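Local coordinates for protein CysE, serine acetyltransferase (Brucella abortus, PDB 4HZD) that probably transfers an acetyl group from acetyl-coenzyme A to L-serine in cysteine biosynthesis and is found here as a hexamer with coenzyme A bound, at residues L46-P49 with E53-M56; I59-G64 with V68-L73; W129-K132 with F138-Y141; Y141-S146 with Q151-P156. All blocks are in the same frame, centred on the assembly; numbering follows the deposited sequence.

Contact 1: residues L46-P49 with E53-M56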
loop_
_atom_site.group_PDB
_atom_site.type_symbol
_atom_site.label_atom_id
_atom_site.label_comp_id
_atom_site.label_asym_id
_atom_site.label_seq_id
_atom_site.Cartn_x
_atom_site.Cartn_y
_atom_site.Cartn_z
ATOM N N LEU A 46 15.796 -5.918 -15.751
ATOM C CA LEU A 46 16.770 -5.152 -16.551
ATOM C C LEU A 46 17.693 -4.245 -15.714
ATOM O O LEU A 46 18.848 -4.082 -16.052
ATOM C CB LEU A 46 16.091 -4.441 -17.715
ATOM C CG LEU A 46 15.634 -5.460 -18.770
ATOM C CD1 LEU A 46 14.586 -4.896 -19.694
ATOM C CD2 LEU A 46 16.812 -5.999 -19.580
ATOM N N ASN A 47 17.199 -3.700 -14.608
ATOM C CA ASN A 47 18.053 -2.928 -13.704
ATOM C C ASN A 47 18.919 -3.806 -12.785
ATOM O O ASN A 47 19.735 -3.263 -12.050
ATOM C CB ASN A 47 17.246 -1.965 -12.788
ATOM C CG ASN A 47 16.521 -0.867 -13.545
ATOM O OD1 ASN A 47 16.836 -0.586 -14.690
ATOM N ND2 ASN A 47 15.540 -0.233 -12.889
ATOM N N GLN A 48 18.703 -5.126 -12.767
ATOM C CA GLN A 48 19.409 -5.979 -11.816
ATOM C C GLN A 48 20.760 -6.346 -12.415
ATOM O O GLN A 48 20.862 -6.579 -13.622
ATOM C CB GLN A 48 18.590 -7.250 -11.508
ATOM C CG GLN A 48 17.189 -6.961 -10.962
ATOM C CD GLN A 48 17.199 -6.530 -9.505
ATOM O OE1 GLN A 48 18.229 -6.589 -8.840
ATOM N NE2 GLN A 48 16.045 -6.116 -8.996
ATOM N N PRO A 49 21.807 -6.382 -11.592
ATOM C CA PRO A 49 23.086 -6.779 -12.206
ATOM C C PRO A 49 23.308 -8.299 -12.233
ATOM O O PRO A 49 24.372 -8.739 -12.688
ATOM C CB PRO A 49 24.135 -6.135 -11.292
ATOM C CG PRO A 49 23.474 -6.086 -9.955
ATOM C CD PRO A 49 21.977 -5.904 -10.205
ATOM N N GLU A 53 19.934 -11.602 -8.113
ATOM C CA GLU A 53 19.248 -10.397 -7.654
ATOM C C GLU A 53 17.857 -10.226 -8.263
ATOM O O GLU A 53 16.945 -9.820 -7.559
ATOM C CB GLU A 53 20.116 -9.159 -7.824
ATOM C CG GLU A 53 21.177 -9.041 -6.739
ATOM C CD GLU A 53 22.248 -8.036 -7.117
ATOM O OE1 GLU A 53 22.366 -7.013 -6.415
ATOM O OE2 GLU A 53 22.954 -8.259 -8.140
ATOM N N ALA A 54 17.683 -10.564 -9.542
ATOM C CA ALA A 54 16.336 -10.578 -10.135
ATOM C C ALA A 54 15.342 -11.542 -9.421
ATOM O O ALA A 54 14.165 -11.166 -9.204
ATOM C CB ALA A 54 16.410 -10.938 -11.620
ATOM N N VAL A 55 15.802 -12.779 -9.161
ATOM C CA VAL A 55 15.003 -13.863 -8.519
ATOM C C VAL A 55 14.671 -13.427 -7.098
ATOM O O VAL A 55 13.485 -13.445 -6.695
ATOM C CB VAL A 55 15.745 -15.268 -8.538
ATOM C CG1 VAL A 55 15.077 -16.345 -7.661
ATOM C CG2 VAL A 55 15.862 -15.813 -9.962
ATOM N N MET A 56 15.678 -12.985 -6.357
ATOM C CA MET A 56 15.429 -12.462 -4.980
ATOM C C MET A 56 14.440 -11.317 -4.967
ATOM O O MET A 56 13.533 -11.295 -4.112
ATOM C CB MET A 56 16.731 -12.026 -4.292
ATOM C CG MET A 56 17.680 -13.188 -4.108
ATOM S SD MET A 56 19.234 -12.832 -3.274
ATOM C CE MET A 56 19.703 -11.286 -4.026
#
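With CG beside its backbone N (chi1 -57°) and the chain bent at chi2 (-76°), Gln48 lays its side chain along the first residues of the segment Glu53-Met56. The contact is a helix-loop-helix turn of the N-terminal helical domain of serine acetyltransferase: helix 38-46 ends, the loop reverses, and helix 51-63 begins. Gln48 OE1 stops 3.3 Å from Glu53 CB, while Gln48 CD passes 3.8 Å from the backbone O of Glu53. The amide of Gln48 and the carboxylate of Glu53 are turned 63° against each other and do not stack. No hydrogen bond joins the two segments, and two of the polar atoms are bonded elsewhere. Gln48 NE2 bonds to Ala43 O on the preceding helix, and Glu53 OE2 to Ser50 OG. The Pro49 ring crosses the Glu53 side chain at about a right angle, but the carboxylate oxygen is modelled too near Pro49 CG for the approach to be trusted. Gln75 of a second subunit packs on Gln48 and accepts a hydrogen bond from Asn47 ND2, so the loop also takes part in the interface with that subunit. Gln48 CG rests 3.8 Å from Ala54 CA and 4.1 Å from Ala54 CB.

Contact 2: residues I59-G64 with V68-L73. With MG (magnesium ion), chain E.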
loop_
_atom_site.group_PDB
_atom_site.type_symbol
_atom_site.label_atom_id
_atom_site.label_comp_id
_atom_site.label_asym_id
_atom_site.label_seq_id
_atom_site.Cartn_x
_atom_site.Cartn_y
_atom_site.Cartn_z
ATOM N N ILE A 59 10.817 -12.553 -5.882
ATOM C CA ILE A 59 10.220 -13.328 -4.822
ATOM C C ILE A 59 9.908 -12.434 -3.624
ATOM O O ILE A 59 8.830 -12.549 -3.036
ATOM C CB ILE A 59 11.080 -14.529 -4.402
ATOM C CG1 ILE A 59 11.195 -15.528 -5.569
ATOM C CG2 ILE A 59 10.388 -15.240 -3.257
ATOM C CD1 ILE A 59 12.143 -16.658 -5.278
ATOM N N ALA A 60 10.848 -11.545 -3.280
ATOM C CA ALA A 60 10.625 -10.581 -2.222
ATOM C C ALA A 60 9.342 -9.751 -2.441
ATOM O O ALA A 60 8.577 -9.567 -1.488
ATOM C CB ALA A 60 11.865 -9.707 -1.969
ATOM N N GLU A 61 9.100 -9.314 -3.680
ATOM C CA GLU A 61 7.936 -8.481 -4.038
ATOM C C GLU A 61 6.647 -9.277 -3.941
ATOM O O GLU A 61 5.620 -8.742 -3.528
ATOM C CB GLU A 61 8.042 -7.888 -5.470
ATOM C CG GLU A 61 9.102 -6.778 -5.644
ATOM C CD GLU A 61 8.957 -5.641 -4.652
ATOM O OE1 GLU A 61 7.909 -4.978 -4.668
ATOM O OE2 GLU A 61 9.863 -5.436 -3.811
ATOM N N ARG A 62 6.691 -10.552 -4.323
ATOM C CA ARG A 62 5.502 -11.398 -4.197
ATOM C C ARG A 62 5.140 -11.651 -2.726
ATOM O O ARG A 62 3.967 -11.614 -2.350
ATOM C CB ARG A 62 5.690 -12.712 -4.981
ATOM C CG ARG A 62 5.966 -12.496 -6.481
ATOM C CD ARG A 62 5.654 -13.792 -7.247
ATOM N NE ARG A 62 4.211 -13.868 -7.441
ATOM C CZ ARG A 62 3.544 -14.849 -8.066
ATOM N NH1 ARG A 62 4.160 -15.933 -8.522
ATOM N NH2 ARG A 62 2.233 -14.740 -8.221
ATOM N N LEU A 63 6.148 -11.850 -1.889
ATOM C CA LEU A 63 5.902 -12.178 -0.463
ATOM C C LEU A 63 5.744 -10.930 0.393
ATOM O O LEU A 63 5.174 -10.991 1.497
ATOM C CB LEU A 63 7.077 -13.034 0.084
ATOM C CG LEU A 63 7.369 -14.356 -0.634
ATOM C CD1 LEU A 63 8.700 -14.926 -0.177
ATOM C CD2 LEU A 63 6.214 -15.326 -0.404
ATOM N N GLY A 64 6.287 -9.805 -0.069
ATOM C CA GLY A 64 6.153 -8.540 0.692
ATOM C C GLY A 64 4.744 -8.222 1.199
ATOM O O GLY A 64 3.773 -8.446 0.483
ATOM N N VAL A 68 5.861 -7.644 7.041
ATOM C CA VAL A 68 7.319 -7.738 6.863
ATOM C C VAL A 68 7.574 -7.330 5.400
ATOM O O VAL A 68 7.102 -8.011 4.473
ATOM C CB VAL A 68 7.912 -9.158 7.039
ATOM C CG1 VAL A 68 9.420 -9.124 6.749
ATOM C CG2 VAL A 68 7.610 -9.767 8.397
ATOM N N SER A 69 8.275 -6.212 5.195
ATOM C CA SER A 69 8.401 -5.634 3.850
ATOM C C SER A 69 9.183 -6.508 2.860
ATOM O O SER A 69 10.033 -7.277 3.247
ATOM C CB SER A 69 9.077 -4.251 3.918
ATOM O OG SER A 69 10.402 -4.438 4.397
ATOM N N ALA A 70 8.899 -6.344 1.573
ATOM C CA ALA A 70 9.744 -6.893 0.531
ATOM C C ALA A 70 11.192 -6.601 0.798
ATOM O O ALA A 70 11.996 -7.482 0.629
ATOM C CB ALA A 70 9.351 -6.347 -0.838
ATOM N N ASP A 71 11.538 -5.384 1.242
ATOM C CA ASP A 71 12.937 -5.049 1.499
ATOM C C ASP A 71 13.632 -5.926 2.515
ATOM O O ASP A 71 14.780 -6.349 2.314
ATOM C CB ASP A 71 13.054 -3.565 1.947
ATOM C CG ASP A 71 12.496 -2.648 0.910
ATOM O OD1 ASP A 71 13.277 -2.204 0.019
ATOM O OD2 ASP A 71 11.260 -2.455 0.941
ATOM N N ILE A 72 12.978 -6.151 3.643
ATOM C CA ILE A 72 13.520 -7.028 4.666
ATOM C C ILE A 72 13.703 -8.425 4.111
ATOM O O ILE A 72 14.759 -9.062 4.325
ATOM C CB ILE A 72 12.617 -7.064 5.929
ATOM C CG1 ILE A 72 12.721 -5.688 6.648
ATOM C CG2 ILE A 72 13.028 -8.223 6.841
ATOM C CD1 ILE A 72 11.509 -5.335 7.515
ATOM N N LEU A 73 12.711 -8.886 3.351
ATOM C CA LEU A 73 12.820 -10.214 2.707
ATOM C C LEU A 73 13.990 -10.250 1.711
ATOM O O LEU A 73 14.750 -11.205 1.699
ATOM C CB LEU A 73 11.509 -10.623 2.032
ATOM C CG LEU A 73 10.265 -10.701 2.914
ATOM C CD1 LEU A 73 9.040 -11.159 2.117
ATOM C CD2 LEU A 73 10.574 -11.699 4.010
HETATM MG MG MG E . 9.773 -1.882 -0.828
HETATM O O HOH W 1 11.016 -3.642 -2.280
HETATM O O HOH W 2 5.983 -10.451 4.041
HETATM O O HOH W 3 9.187 -0.975 -2.613
#
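The corner between two consecutive helices of the N-terminal helical domain brings Ala60 and Leu63, in the last turns of helix 51-63, and Gly64 just past it, against Ala70 and Leu73, at the start of helix 70-83. Ala70 CB packs 3.4 Å from Ala60 O, an oxygen that also takes the helical bond from Gly64 N. Close by, Gly64 CA comes within 3.6 Å of Ala70 N, so the two backbones touch. Leu73 CD1 presses on Leu63 CB at 3.4 Å, a tight fit. Ser69 is the N-cap of the second helix, its OG accepting an almost straight bond from Ile72 N at 3.2 Å. One water spans the turn, donating to Leu63 O and to Val68 O, each at 2.7 Å. Another leads to the metal: the side chain of Glu61, bent at chi2 (-54°), turns OE2 back over Ala70 CB to accept from a water at 2.6 Å. That water binds the magnesium ion, as does Asp71 OD2 at 2.4 Å, while Asp71 OD1 forms a salt bridge with Arg74. Glu61 thus acts in the second shell, and its OE2 lies 5.8 Å from Asp71 OD2; the cation and Arg74 probably offset the mutual repulsion of these two carboxylates.

Contact 3: residues W129-K132 with F138-Y141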
loop_
_atom_site.group_PDB
_atom_site.type_symbol
_atom_site.label_atom_id
_atom_site.label_comp_id
_atom_site.label_asym_id
_atom_site.label_seq_id
_atom_site.Cartn_x
_atom_site.Cartn_y
_atom_site.Cartn_z
ATOM N N TRP A 129 17.383 -22.499 5.364
ATOM C CA TRP A 129 18.604 -21.892 5.885
ATOM C C TRP A 129 18.374 -21.124 7.213
ATOM O O TRP A 129 19.103 -21.321 8.230
ATOM C CB TRP A 129 19.215 -21.004 4.788
ATOM C CG TRP A 129 20.495 -20.339 5.226
ATOM C CD1 TRP A 129 21.725 -20.946 5.517
ATOM C CD2 TRP A 129 20.690 -18.922 5.535
ATOM N NE1 TRP A 129 22.639 -20.003 5.926
ATOM C CE2 TRP A 129 22.082 -18.780 5.969
ATOM C CE3 TRP A 129 19.874 -17.791 5.497
ATOM C CZ2 TRP A 129 22.605 -17.556 6.331
ATOM C CZ3 TRP A 129 20.416 -16.557 5.845
ATOM C CH2 TRP A 129 21.752 -16.443 6.249
ATOM N N LEU A 130 17.368 -20.233 7.210
ATOM C CA LEU A 130 16.993 -19.466 8.413
ATOM C C LEU A 130 16.703 -20.394 9.585
ATOM O O LEU A 130 17.153 -20.137 10.704
ATOM C CB LEU A 130 15.751 -18.568 8.135
ATOM C CG LEU A 130 16.087 -17.429 7.168
ATOM C CD1 LEU A 130 14.846 -16.646 6.807
ATOM C CD2 LEU A 130 17.122 -16.475 7.762
ATOM N N TYR A 131 15.953 -21.473 9.317
ATOM C CA TYR A 131 15.538 -22.433 10.357
ATOM C C TYR A 131 16.786 -23.076 10.982
ATOM O O TYR A 131 16.913 -23.116 12.208
ATOM C CB TYR A 131 14.588 -23.476 9.765
ATOM C CG TYR A 131 13.937 -24.455 10.733
ATOM C CD1 TYR A 131 12.833 -24.088 11.505
ATOM C CD2 TYR A 131 14.429 -25.757 10.870
ATOM C CE1 TYR A 131 12.245 -24.985 12.374
ATOM C CE2 TYR A 131 13.831 -26.675 11.737
ATOM C CZ TYR A 131 12.744 -26.283 12.481
ATOM O OH TYR A 131 12.125 -27.209 13.311
ATOM N N LYS A 132 17.733 -23.477 10.135
ATOM C CA LYS A 132 18.996 -24.104 10.607
ATOM C C LYS A 132 19.855 -23.104 11.384
ATOM O O LYS A 132 20.689 -23.494 12.199
ATOM C CB LYS A 132 19.827 -24.658 9.432
ATOM C CG LYS A 132 19.285 -25.910 8.761
ATOM C CD LYS A 132 19.744 -26.037 7.296
ATOM C CE LYS A 132 20.923 -25.126 6.877
ATOM N NZ LYS A 132 21.314 -25.154 5.411
ATOM N N PHE A 138 11.524 -16.286 11.639
ATOM C CA PHE A 138 11.628 -15.850 10.258
ATOM C C PHE A 138 11.215 -17.016 9.350
ATOM O O PHE A 138 10.459 -16.844 8.394
ATOM C CB PHE A 138 13.034 -15.353 9.923
ATOM C CG PHE A 138 13.043 -14.219 8.903
ATOM C CD1 PHE A 138 12.310 -14.318 7.706
ATOM C CD2 PHE A 138 13.789 -13.068 9.132
ATOM C CE1 PHE A 138 12.308 -13.291 6.778
ATOM C CE2 PHE A 138 13.776 -12.029 8.222
ATOM C CZ PHE A 138 13.058 -12.150 7.026
ATOM N N ALA A 139 11.725 -18.204 9.649
ATOM C CA ALA A 139 11.435 -19.366 8.803
ATOM C C ALA A 139 9.921 -19.672 8.754
ATOM O O ALA A 139 9.354 -19.884 7.676
ATOM C CB ALA A 139 12.246 -20.576 9.269
ATOM N N TYR A 140 9.255 -19.650 9.907
ATOM C CA TYR A 140 7.819 -19.949 9.944
ATOM C C TYR A 140 7.035 -18.854 9.232
ATOM O O TYR A 140 6.014 -19.118 8.572
ATOM C CB TYR A 140 7.291 -20.087 11.379
ATOM C CG TYR A 140 7.794 -21.280 12.173
ATOM C CD1 TYR A 140 8.067 -22.522 11.561
ATOM C CD2 TYR A 140 7.978 -21.171 13.558
ATOM C CE1 TYR A 140 8.532 -23.602 12.330
ATOM C CE2 TYR A 140 8.429 -22.237 14.313
ATOM C CZ TYR A 140 8.705 -23.445 13.709
ATOM O OH TYR A 140 9.156 -24.477 14.517
ATOM N N TYR A 141 7.516 -17.616 9.355
ATOM C CA TYR A 141 6.877 -16.519 8.669
ATOM C C TYR A 141 6.914 -16.738 7.158
ATOM O O TYR A 141 5.928 -16.500 6.459
ATOM C CB TYR A 141 7.476 -15.129 9.055
ATOM C CG TYR A 141 6.752 -14.049 8.333
ATOM C CD1 TYR A 141 5.527 -13.571 8.807
ATOM C CD2 TYR A 141 7.219 -13.562 7.104
ATOM C CE1 TYR A 141 4.824 -12.605 8.116
ATOM C CE2 TYR A 141 6.508 -12.586 6.404
ATOM C CZ TYR A 141 5.309 -12.127 6.911
ATOM O OH TYR A 141 4.578 -11.170 6.258
#
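Leu130 and Tyr131 reach across to Phe138, Ala139 and Tyr140 in a contact made mainly by side chains, with no hydrogen bond between the segments. The CD1 branch of Leu130 does the touching on one side: it lies 3.6 Å from Phe138 CD1 and 3.8 Å from Phe138 CB, approaching the ring obliquely. In the middle the small Ala139 lets the backbones close in, its CB meeting Tyr131 CB at 3.8 Å and Leu130 CB at 4.2 Å. On the other side the two tyrosines cross at a slant without stacking. Tyr140 OH sits at the edge of the Tyr131 ring, in its plane, 3.8 Å from Tyr131 CE1; Tyr131 CE1 is also 4.0 Å from Tyr140 CE1. Different first torsions bring these rings together: CG of Tyr131 is anti to the backbone N (chi1 -173°), whereas CG of Tyr140 stands beside its own (chi1 -67°).

Around these groups, Leu142, one turn on from Phe138, packs on Leu130, and Thr76 on the Phe138 side chain. Tyr105 of the fifth subunit meets Tyr140 edge-to-face, so the tyrosine side of the contact belongs also to a subunit interface.

The contact packs helix 116-132 against helix 136-149 across their short connection; these are the last two helices before the left-handed beta-helix. Helix 70-83 flanks it through Trp129 and Phe138, and the chain just after strand 152-154 borders it where Ala157 touches Tyr131.

Contact 4: residues Y141-S146 with Q151-P156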
loop_
_atom_site.group_PDB
_atom_site.type_symbol
_atom_site.label_atom_id
_atom_site.label_comp_id
_atom_site.label_asym_id
_atom_site.label_seq_id
_atom_site.Cartn_x
_atom_site.Cartn_y
_atom_site.Cartn_z
ATOM N N TYR A 141 7.516 -17.616 9.355
ATOM C CA TYR A 141 6.877 -16.519 8.669
ATOM C C TYR A 141 6.914 -16.738 7.158
ATOM O O TYR A 141 5.928 -16.500 6.459
ATOM C CB TYR A 141 7.476 -15.129 9.055
ATOM C CG TYR A 141 6.752 -14.049 8.333
ATOM C CD1 TYR A 141 5.527 -13.571 8.807
ATOM C CD2 TYR A 141 7.219 -13.562 7.104
ATOM C CE1 TYR A 141 4.824 -12.605 8.116
ATOM C CE2 TYR A 141 6.508 -12.586 6.404
ATOM C CZ TYR A 141 5.309 -12.127 6.911
ATOM O OH TYR A 141 4.578 -11.170 6.258
ATOM N N LEU A 142 8.065 -17.103 6.625
ATOM C CA LEU A 142 8.148 -17.382 5.204
ATOM C C LEU A 142 7.240 -18.575 4.778
ATOM O O LEU A 142 6.516 -18.515 3.750
ATOM C CB LEU A 142 9.624 -17.688 4.848
ATOM C CG LEU A 142 10.557 -16.464 4.858
ATOM C CD1 LEU A 142 12.003 -16.950 4.801
ATOM C CD2 LEU A 142 10.220 -15.548 3.691
ATOM N N GLN A 143 7.278 -19.653 5.557
ATOM C CA GLN A 143 6.417 -20.827 5.320
ATOM C C GLN A 143 4.949 -20.392 5.263
ATOM O O GLN A 143 4.210 -20.795 4.367
ATOM C CB GLN A 143 6.568 -21.888 6.423
ATOM C CG GLN A 143 5.563 -23.039 6.296
ATOM C CD GLN A 143 5.514 -23.936 7.534
ATOM O OE1 GLN A 143 6.070 -23.593 8.582
ATOM N NE2 GLN A 143 4.890 -25.105 7.402
ATOM N N SER A 144 4.577 -19.533 6.199
ATOM C CA SER A 144 3.211 -19.022 6.317
ATOM C C SER A 144 2.847 -18.172 5.139
ATOM O O SER A 144 1.746 -18.321 4.542
ATOM C CB SER A 144 3.048 -18.203 7.624
ATOM O OG SER A 144 1.756 -17.621 7.664
ATOM N N ARG A 145 3.753 -17.267 4.774
ATOM C CA ARG A 145 3.493 -16.413 3.631
ATOM C C ARG A 145 3.473 -17.210 2.307
ATOM O O ARG A 145 2.632 -16.974 1.424
ATOM C CB ARG A 145 4.519 -15.270 3.602
ATOM C CG ARG A 145 4.144 -14.204 2.617
ATOM C CD ARG A 145 3.133 -13.196 3.176
ATOM N NE ARG A 145 3.007 -12.224 2.113
ATOM C CZ ARG A 145 1.883 -11.799 1.571
ATOM N NH1 ARG A 145 0.697 -12.187 2.019
ATOM N NH2 ARG A 145 1.966 -10.937 0.586
ATOM N N SER A 146 4.365 -18.195 2.185
ATOM C CA SER A 146 4.370 -19.049 0.982
ATOM C C SER A 146 3.090 -19.871 0.909
ATOM O O SER A 146 2.462 -19.958 -0.168
ATOM C CB SER A 146 5.626 -19.937 0.902
ATOM O OG SER A 146 5.538 -20.863 -0.178
ATOM N N GLN A 151 0.377 -20.996 -2.210
ATOM C CA GLN A 151 -0.427 -22.193 -1.841
ATOM C C GLN A 151 0.410 -23.447 -1.680
ATOM O O GLN A 151 -0.063 -24.578 -1.938
ATOM C CB GLN A 151 -1.609 -22.392 -2.812
ATOM C CG GLN A 151 -2.587 -21.198 -2.781
ATOM C CD GLN A 151 -2.101 -19.996 -3.595
ATOM O OE1 GLN A 151 -1.715 -20.130 -4.762
ATOM N NE2 GLN A 151 -2.154 -18.817 -2.996
ATOM N N THR A 152 1.663 -23.247 -1.257
ATOM C CA THR A 152 2.633 -24.323 -1.064
ATOM C C THR A 152 3.015 -24.267 0.402
ATOM O O THR A 152 3.612 -23.281 0.865
ATOM C CB THR A 152 3.890 -24.134 -1.948
ATOM O OG1 THR A 152 4.369 -22.805 -1.785
ATOM C CG2 THR A 152 3.553 -24.286 -3.451
ATOM N N ASP A 153 2.612 -25.284 1.148
ATOM C CA ASP A 153 2.889 -25.344 2.594
ATOM C C ASP A 153 4.045 -26.342 2.770
ATOM O O ASP A 153 3.854 -27.575 2.765
ATOM C CB ASP A 153 1.617 -25.716 3.387
ATOM C CG ASP A 153 1.888 -25.949 4.840
ATOM O OD1 ASP A 153 3.088 -26.016 5.165
ATOM O OD2 ASP A 153 0.932 -26.041 5.667
ATOM N N ILE A 154 5.247 -25.801 2.863
ATOM C CA ILE A 154 6.465 -26.626 2.980
ATOM C C ILE A 154 7.113 -26.335 4.324
ATOM O O ILE A 154 7.514 -25.184 4.597
ATOM C CB ILE A 154 7.446 -26.342 1.824
ATOM C CG1 ILE A 154 6.732 -26.471 0.466
ATOM C CG2 ILE A 154 8.669 -27.246 1.913
ATOM C CD1 ILE A 154 7.513 -26.065 -0.776
ATOM N N HIS A 155 7.218 -27.353 5.183
ATOM C CA HIS A 155 7.885 -27.147 6.453
ATOM C C HIS A 155 9.346 -26.790 6.255
ATOM O O HIS A 155 10.029 -27.408 5.441
ATOM C CB HIS A 155 7.755 -28.358 7.362
ATOM C CG HIS A 155 8.145 -28.068 8.788
ATOM N ND1 HIS A 155 9.437 -27.952 9.188
ATOM C CD2 HIS A 155 7.368 -27.816 9.909
ATOM C CE1 HIS A 155 9.465 -27.678 10.507
ATOM N NE2 HIS A 155 8.208 -27.619 10.943
ATOM N N PRO A 156 9.853 -25.764 6.982
ATOM C CA PRO A 156 11.242 -25.345 6.736
ATOM C C PRO A 156 12.310 -26.411 7.004
ATOM O O PRO A 156 13.401 -26.260 6.506
ATOM C CB PRO A 156 11.456 -24.149 7.688
ATOM C CG PRO A 156 10.078 -23.625 7.967
ATOM C CD PRO A 156 9.131 -24.808 7.854
HETATM O O HOH W 4 5.303 -22.937 2.732
#
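The amide of Gln143 and the carboxylate of Asp153 meet with their planes 63° apart, and the proline ring of Pro156 crosses the glutamine side chain at about a right angle. Gln143 NE2 donates close to its own amide plane to Asp153 OD1 at 3.0 Å, reaching the oxygen on its syn side but 24° out of the carboxylate plane. At the other end of the amide, Gln143 OE1 lies 3.4 Å from Pro156 CD, an atom that also covers one face of the His155 ring, offset toward its rim. A side chain extended beyond CG carries Gln143 this far, its CG passing 3.4 Å from Ile154 O. Farther along, Thr152 OG1 donates to Ser146 OG at 2.8 Å. A water bridges helix and strand, donating to Gln143 O and Thr152 O and accepting from Ile154 N at 2.9 Å. Asp153 OD2 bonds to His168 ND1 of the fifth subunit, a coenzyme A pocket residue, so Gln143 probably helps to position that carboxylate. The 141-146 part of helix 136-149 runs roughly antiparallel to strand 152-154, the first strand of the left-handed beta-helix, which pairs with strand 172-174 and is also touched by helix 116-132.

Overall arrangement
The four contacts follow one another along the chain from the N-terminal helices into the left-handed beta-helix. Contacts 1 and 2 share helix 51-63, their centres 14 Å apart, and both touch the second subunit. The magnesium ion of contact 2 is about 11 Å from the side chain of Gln48 and about 13 Å from that of Phe138. Contact 2 meets contact 3 where Leu73 CD2 packs 3.6 Å from Phe138 CE1, and contact 4 where Arg145 NE probably bonds to Leu63 O. Contacts 3 and 4 share Tyr141, with centres 10 Å apart. Contact 4 leads toward the ligand: the Asp153 side chain is about 8 Å from coenzyme A.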